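Local structure of probable sugar ABC transporter, sugar-binding protein (Streptococcus pneumoniae, 2W7Y) at residues N279-S284 / K369-A374; G160-K165 / L293-Y298. The protein probably serves as the extracellular solute-binding component of a sugar ABC transporter and binds the blood group A-trisaccharide. All blocks are in the same frame, centred on the assembly; numbering follows the deposited sequence.

Interaction 1: residues N279-S284 / K369-A374. With GAL (beta-D-galactopyranose), chain C; A2G (2-acetamido-2-deoxy-alpha-D-galactopyranose), chain B.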
loop_
_atom_site.group_PDB
_atom_site.type_symbol
_atom_site.label_atom_id
_atom_site.label_comp_id
_atom_site.label_asym_id
_atom_site.label_seq_id
_atom_site.Cartn_x
_atom_site.Cartn_y
_atom_site.Cartn_z
ATOM N N ASN A 279 5.128 -7.209 -0.068
ATOM C CA ASN A 279 5.121 -5.836 -0.570
ATOM C C ASN A 279 4.452 -5.761 -1.945
ATOM O O ASN A 279 4.260 -6.785 -2.602
ATOM C CB ASN A 279 6.537 -5.251 -0.609
ATOM C CG ASN A 279 6.547 -3.727 -0.553
ATOM O OD1 ASN A 279 5.519 -3.098 -0.291
ATOM N ND2 ASN A 279 7.710 -3.129 -0.803
ATOM N N GLY A 280 4.089 -4.547 -2.361
ATOM C CA GLY A 280 3.342 -4.339 -3.600
ATOM C C GLY A 280 4.144 -4.472 -4.878
ATOM O O GLY A 280 5.342 -4.751 -4.845
ATOM N N VAL A 281 3.469 -4.264 -6.007
ATOM C CA VAL A 281 4.079 -4.395 -7.333
ATOM C C VAL A 281 5.202 -3.380 -7.560
ATOM O O VAL A 281 6.135 -3.633 -8.323
ATOM C CB VAL A 281 3.022 -4.304 -8.481
ATOM C CG1 VAL A 281 1.997 -5.423 -8.366
ATOM C CG2 VAL A 281 2.329 -2.938 -8.506
ATOM N N TRP A 282 5.104 -2.243 -6.871
ATOM C CA TRP A 282 6.068 -1.151 -6.968
ATOM C C TRP A 282 7.478 -1.545 -6.514
ATOM O O TRP A 282 8.434 -0.807 -6.749
ATOM C CB TRP A 282 5.564 0.055 -6.170
ATOM C CG TRP A 282 5.241 -0.263 -4.729
ATOM C CD1 TRP A 282 6.112 -0.265 -3.679
ATOM C CD2 TRP A 282 3.961 -0.626 -4.189
ATOM N NE1 TRP A 282 5.458 -0.601 -2.521
ATOM C CE2 TRP A 282 4.138 -0.833 -2.804
ATOM C CE3 TRP A 282 2.682 -0.794 -4.738
ATOM C CZ2 TRP A 282 3.083 -1.192 -1.960
ATOM C CZ3 TRP A 282 1.636 -1.152 -3.897
ATOM C CH2 TRP A 282 1.843 -1.348 -2.526
ATOM N N ALA A 283 7.597 -2.711 -5.878
ATOM C CA ALA A 283 8.885 -3.254 -5.433
ATOM C C ALA A 283 9.737 -3.807 -6.578
ATOM O O ALA A 283 10.913 -4.122 -6.387
ATOM C CB ALA A 283 8.664 -4.332 -4.379
ATOM N N SER A 284 9.134 -3.903 -7.762
ATOM C CA SER A 284 9.733 -4.538 -8.941
ATOM C C SER A 284 11.132 -4.060 -9.322
ATOM O O SER A 284 11.978 -4.874 -9.695
ATOM C CB SER A 284 8.800 -4.392 -10.139
ATOM O OG SER A 284 7.644 -5.173 -9.951
ATOM N N LYS A 369 9.110 -6.083 -17.019
ATOM C CA LYS A 369 8.646 -7.461 -17.218
ATOM C C LYS A 369 7.960 -8.069 -15.991
ATOM O O LYS A 369 6.810 -8.493 -16.085
ATOM C CB LYS A 369 9.791 -8.372 -17.683
ATOM C CG LYS A 369 10.083 -8.303 -19.178
ATOM C CD LYS A 369 11.349 -9.087 -19.542
ATOM C CE LYS A 369 11.119 -10.597 -19.526
ATOM N NZ LYS A 369 12.388 -11.338 -19.753
ATOM N N ILE A 370 8.654 -8.121 -14.849
ATOM C CA ILE A 370 8.044 -8.686 -13.634
ATOM C C ILE A 370 7.001 -7.759 -13.023
ATOM O O ILE A 370 6.130 -8.217 -12.297
ATOM C CB ILE A 370 9.064 -9.198 -12.535
ATOM C CG1 ILE A 370 9.572 -8.072 -11.614
ATOM C CG2 ILE A 370 10.156 -10.083 -13.128
ATOM C CD1 ILE A 370 10.541 -7.109 -12.218
ATOM N N LEU A 371 7.089 -6.464 -13.328
ATOM C CA LEU A 371 6.062 -5.500 -12.930
ATOM C C LEU A 371 4.730 -5.884 -13.559
ATOM O O LEU A 371 3.724 -6.011 -12.861
ATOM C CB LEU A 371 6.438 -4.087 -13.376
ATOM C CG LEU A 371 6.096 -2.851 -12.533
ATOM C CD1 LEU A 371 6.097 -1.630 -13.435
ATOM C CD2 LEU A 371 4.799 -2.941 -11.752
ATOM N N GLY A 372 4.739 -6.069 -14.875
ATOM C CA GLY A 372 3.563 -6.501 -15.624
ATOM C C GLY A 372 3.071 -7.867 -15.193
ATOM O O GLY A 372 1.865 -8.118 -15.179
ATOM N N GLN A 373 4.008 -8.747 -14.840
ATOM C CA GLN A 373 3.690 -10.080 -14.329
ATOM C C GLN A 373 2.995 -9.991 -12.975
ATOM O O GLN A 373 1.988 -10.659 -12.741
ATOM C CB GLN A 373 4.956 -10.943 -14.217
ATOM C CG GLN A 373 4.661 -12.427 -14.014
ATOM C CD GLN A 373 5.829 -13.222 -13.447
ATOM O OE1 GLN A 373 6.975 -12.762 -13.427
ATOM N NE2 GLN A 373 5.538 -14.433 -12.986
ATOM N N ALA A 374 3.536 -9.152 -12.094
ATOM C CA ALA A 374 2.971 -8.930 -10.765
ATOM C C ALA A 374 1.576 -8.299 -10.826
ATOM O O ALA A 374 0.679 -8.704 -10.084
ATOM C CB ALA A 374 3.918 -8.081 -9.922
HETATM C C1 GAL C . 5.325 4.347 -2.926
HETATM C C2 GAL C . 5.084 4.103 -1.435
HETATM C C3 GAL C . 4.380 2.761 -1.213
HETATM C C4 GAL C . 3.169 2.589 -2.137
HETATM C C5 GAL C . 3.606 2.847 -3.585
HETATM C C6 GAL C . 2.484 2.698 -4.616
HETATM O O1 GAL C . 5.713 5.690 -3.110
HETATM O O2 GAL C . 6.336 4.116 -0.782
HETATM O O3 GAL C . 4.007 2.634 0.140
HETATM O O4 GAL C . 2.153 3.478 -1.733
HETATM O O5 GAL C . 4.154 4.148 -3.688
HETATM O O6 GAL C . 3.056 2.443 -5.885
HETATM O O5 A2G B . 5.032 0.530 0.607
HETATM C C1 A2G B . 3.944 1.474 0.794
HETATM C C2 A2G B . 3.613 1.513 2.278
HETATM N N2 A2G B . 2.547 2.475 2.559
HETATM C C3 A2G B . 4.854 1.946 3.069
HETATM O O3 A2G B . 4.535 2.080 4.455
HETATM C C4 A2G B . 6.002 0.960 2.847
HETATM O O4 A2G B . 5.658 -0.328 3.375
HETATM C C5 A2G B . 6.273 0.852 1.341
HETATM C C6 A2G B . 7.353 -0.182 1.029
HETATM O O6 A2G B . 7.459 -0.311 -0.390
HETATM C C7 A2G B . 1.452 2.136 3.229
HETATM O O7 A2G B . 1.207 1.005 3.647
HETATM C C8 A2G B . 0.471 3.285 3.443
#
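The backbone of Val-281 and Ser-284 lies against helix 366-379, Ser-284 CA standing 5.5 Å from Leu-371 CA, where the loop after strand 276-277 makes a short 3-10 turn. In this bacterial extracellular solute-binding protein the loop 279-284 rests on the helix through Val-281 and Ser-284 and carries Asn-279 and Trp-282 of the glycan pocket. The helix side is largely apolar. Val-281 CG1 meets the methyl of Ala-374 (CB, 3.6 Å), and Val-281 CB faces Leu-371 CD2, the two side chains crossing at about a right angle. With chi1 at -69°, Ser-284 OG sits beside its own backbone N, over Leu-371 CA at 3.4 Å, while Ser-284 CB touches the CD1 end of Ile-370. That hydroxyl is spent inside the turn: it donates to Val-281 O, lying in the plane of that carbonyl, and the same oxygen also accepts Ser-284 N, so two bonds grip it. On the sugar side, Trp-282 CG is set between backbone N and carbonyl carbon; this chi1 of 55° folds the indole back over Gly-280 CA, which lies against the face opposite the galactose. Galactose C5 is 3.5 Å from Trp-282 CD2, and its C6 is near Trp-282 CE3. Tyr-46 OH and Ala-106 O hydrogen-bond the galactose, and Glu-205 and Arg-209 the N-acetylgalactosamine. The O6 of this second sugar lies in the indole plane at the ring edge and accepts a hydrogen bond from Trp-282 NE1 (2.9 Å), whose N-H also makes a weak bond to the ring oxygen O5. Asn-279 OD1 meets the same O6 only weakly and takes a weak bond from Gly-280 N, whereas Asn-279 ND2 donates to the N-acetylgalactosamine O6 over 2.9 Å at a fairly straight 163°.

Interaction 2: residues G160-K165 / L293-Y298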
loop_
_atom_site.group_PDB
_atom_site.type_symbol
_atom_site.label_atom_id
_atom_site.label_comp_id
_atom_site.label_asym_id
_atom_site.label_seq_id
_atom_site.Cartn_x
_atom_site.Cartn_y
_atom_site.Cartn_z
ATOM N N GLY A 160 0.427 -7.987 -4.409
ATOM C CA GLY A 160 0.521 -9.416 -4.132
ATOM C C GLY A 160 1.645 -9.628 -3.135
ATOM O O GLY A 160 1.728 -8.935 -2.119
ATOM N N LEU A 161 2.523 -10.584 -3.419
ATOM C CA LEU A 161 3.701 -10.784 -2.583
ATOM C C LEU A 161 4.906 -11.216 -3.430
ATOM O O LEU A 161 4.780 -11.393 -4.648
ATOM C CB LEU A 161 3.387 -11.743 -1.408
ATOM C CG LEU A 161 3.463 -13.285 -1.365
ATOM C CD1 LEU A 161 2.360 -13.839 -0.461
ATOM C CD2 LEU A 161 3.402 -13.973 -2.704
ATOM N N TRP A 162 6.066 -11.355 -2.791
ATOM C CA TRP A 162 7.274 -11.804 -3.478
ATOM C C TRP A 162 7.889 -12.996 -2.762
ATOM O O TRP A 162 7.822 -13.091 -1.539
ATOM C CB TRP A 162 8.292 -10.668 -3.602
ATOM C CG TRP A 162 7.761 -9.473 -4.345
ATOM C CD1 TRP A 162 7.088 -8.408 -3.814
ATOM C CD2 TRP A 162 7.860 -9.223 -5.753
ATOM N NE1 TRP A 162 6.765 -7.511 -4.802
ATOM C CE2 TRP A 162 7.222 -7.986 -6.002
ATOM C CE3 TRP A 162 8.430 -9.921 -6.829
ATOM C CZ2 TRP A 162 7.133 -7.432 -7.287
ATOM C CZ3 TRP A 162 8.339 -9.375 -8.103
ATOM C CH2 TRP A 162 7.699 -8.139 -8.321
ATOM N N TYR A 163 8.481 -13.908 -3.527
ATOM C CA TYR A 163 9.103 -15.094 -2.949
ATOM C C TYR A 163 10.390 -15.482 -3.671
ATOM O O TYR A 163 10.556 -15.196 -4.863
ATOM C CB TYR A 163 8.115 -16.267 -2.909
ATOM C CG TYR A 163 7.941 -17.003 -4.221
ATOM C CD1 TYR A 163 7.154 -16.471 -5.243
ATOM C CD2 TYR A 163 8.552 -18.243 -4.432
ATOM C CE1 TYR A 163 6.986 -17.146 -6.446
ATOM C CE2 TYR A 163 8.391 -18.927 -5.633
ATOM C CZ TYR A 163 7.610 -18.371 -6.635
ATOM O OH TYR A 163 7.446 -19.043 -7.820
ATOM N N ASN A 164 11.298 -16.118 -2.934
ATOM C CA ASN A 164 12.546 -16.623 -3.491
ATOM C C ASN A 164 12.360 -18.044 -4.016
ATOM O O ASN A 164 12.174 -18.984 -3.237
ATOM C CB ASN A 164 13.665 -16.569 -2.443
ATOM C CG ASN A 164 15.047 -16.818 -3.034
ATOM O OD1 ASN A 164 15.265 -17.783 -3.765
ATOM N ND2 ASN A 164 15.991 -15.947 -2.706
ATOM N N LYS A 165 12.418 -18.187 -5.340
ATOM C CA LYS A 165 12.221 -19.477 -6.015
ATOM C C LYS A 165 13.242 -20.541 -5.600
ATOM O O LYS A 165 12.902 -21.724 -5.499
ATOM C CB LYS A 165 12.238 -19.305 -7.538
ATOM C CG LYS A 165 11.154 -18.378 -8.089
ATOM C CD LYS A 165 11.236 -18.255 -9.612
ATOM C CE LYS A 165 12.404 -17.375 -10.040
ATOM N NZ LYS A 165 12.628 -17.409 -11.510
ATOM N N LEU A 293 13.937 -14.178 -7.359
ATOM C CA LEU A 293 12.690 -13.814 -6.707
ATOM C C LEU A 293 11.558 -13.463 -7.683
ATOM O O LEU A 293 11.773 -12.831 -8.724
ATOM C CB LEU A 293 12.921 -12.734 -5.635
ATOM C CG LEU A 293 13.957 -11.661 -5.948
ATOM C CD1 LEU A 293 13.271 -10.655 -6.801
ATOM C CD2 LEU A 293 14.536 -10.993 -4.706
ATOM N N ALA A 294 10.356 -13.906 -7.337
ATOM C CA ALA A 294 9.232 -13.871 -8.250
ATOM C C ALA A 294 7.956 -13.347 -7.580
ATOM O O ALA A 294 7.806 -13.433 -6.357
ATOM C CB ALA A 294 9.006 -15.260 -8.838
ATOM N N PRO A 295 7.038 -12.776 -8.379
ATOM C CA PRO A 295 5.749 -12.385 -7.812
ATOM C C PRO A 295 4.806 -13.569 -7.571
ATOM O O PRO A 295 4.817 -14.547 -8.319
ATOM C CB PRO A 295 5.169 -11.446 -8.872
ATOM C CG PRO A 295 5.810 -11.851 -10.143
ATOM C CD PRO A 295 7.154 -12.425 -9.808
ATOM N N GLY A 296 4.006 -13.462 -6.517
ATOM C CA GLY A 296 2.912 -14.381 -6.265
ATOM C C GLY A 296 1.815 -13.631 -5.546
ATOM O O GLY A 296 1.925 -12.428 -5.326
ATOM N N ILE A 297 0.753 -14.333 -5.175
ATOM C CA ILE A 297 -0.299 -13.738 -4.347
ATOM C C ILE A 297 -0.572 -14.611 -3.121
ATOM O O ILE A 297 0.116 -15.611 -2.899
ATOM C CB ILE A 297 -1.605 -13.415 -5.147
ATOM C CG1 ILE A 297 -2.155 -14.663 -5.853
ATOM C CG2 ILE A 297 -1.365 -12.268 -6.136
ATOM C CD1 ILE A 297 -3.557 -14.506 -6.398
ATOM N N TYR A 298 -1.579 -14.230 -2.344
ATOM C CA TYR A 298 -1.856 -14.830 -1.042
ATOM C C TYR A 298 -2.737 -16.080 -1.149
ATOM O O TYR A 298 -3.420 -16.256 -2.161
ATOM C CB TYR A 298 -2.475 -13.772 -0.119
ATOM C CG TYR A 298 -1.567 -12.581 0.101
ATOM C CD1 TYR A 298 -0.732 -12.513 1.216
ATOM C CD2 TYR A 298 -1.521 -11.535 -0.822
ATOM C CE1 TYR A 298 0.112 -11.422 1.414
ATOM C CE2 TYR A 298 -0.684 -10.448 -0.637
ATOM C CZ TYR A 298 0.131 -10.396 0.479
ATOM O OH TYR A 298 0.968 -9.317 0.657
#
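Pro-295 lies over one face of the Trp-162 indole, its CB 4.2 Å from the centroid of the six-membered ring in a CH-pi contact displaced toward the rim, with its CD against Trp-162 CZ3. On the other face of the sheet, Leu-161 sends CD1 over the ring of Tyr-298, 3.9 Å from the centroid, and folds CD2 back onto the Gly-296 peptide; chi1 of 88° sets CG between backbone N and carbonyl carbon, and chi2 of -146° places the two methyls. The Tyr-163 ring borders Ala-294, CE1 meeting the methyl CB at 3.7 Å, and the aliphatic chain of Lys-165, bent at chi3, closes on that methyl through CD. These side chains clothe an antiparallel pairing of strands 157-164 and 293-296, part of a mixed sheet in which strand 157-164 also pairs with 276-277 and 302-306. Leu-161 with Gly-296 and Tyr-163 with Ala-294 are the hydrogen-bonded pairs, with Leu-161 N 2.7 Å from Gly-296 O. Leu-293 CA adds a C-H...O contact to Tyr-163 O. At the polar end, Asn-164 is the N-cap of helix 165-171, its OD1 accepting from Ile-167 N, and Lys-165 NZ reaches Pro-291 O weakly.

Interactions 1 and 2 have centres about 9 Å apart and meet at Trp-162. Its NE1, 3.1 Å from Gly-280 O, probably donates a hydrogen bond to the backbone of the sugar-binding loop. The far rim of the same indole packs on Ser-284, with Trp-162 CH2 3.4 Å from Ser-284 OG. Helix 366-379 joins the two contacts a second time, as Gln-373 CD comes to 3.6 Å from Pro-295 CG. Trp-282 touches the glycan directly, whereas the side chain of Trp-162 stays, between nearest atoms, about 8 Å from the N-acetylgalactosamine: it lies a shell behind, between the loop at 279-284 and the strand at 293-296.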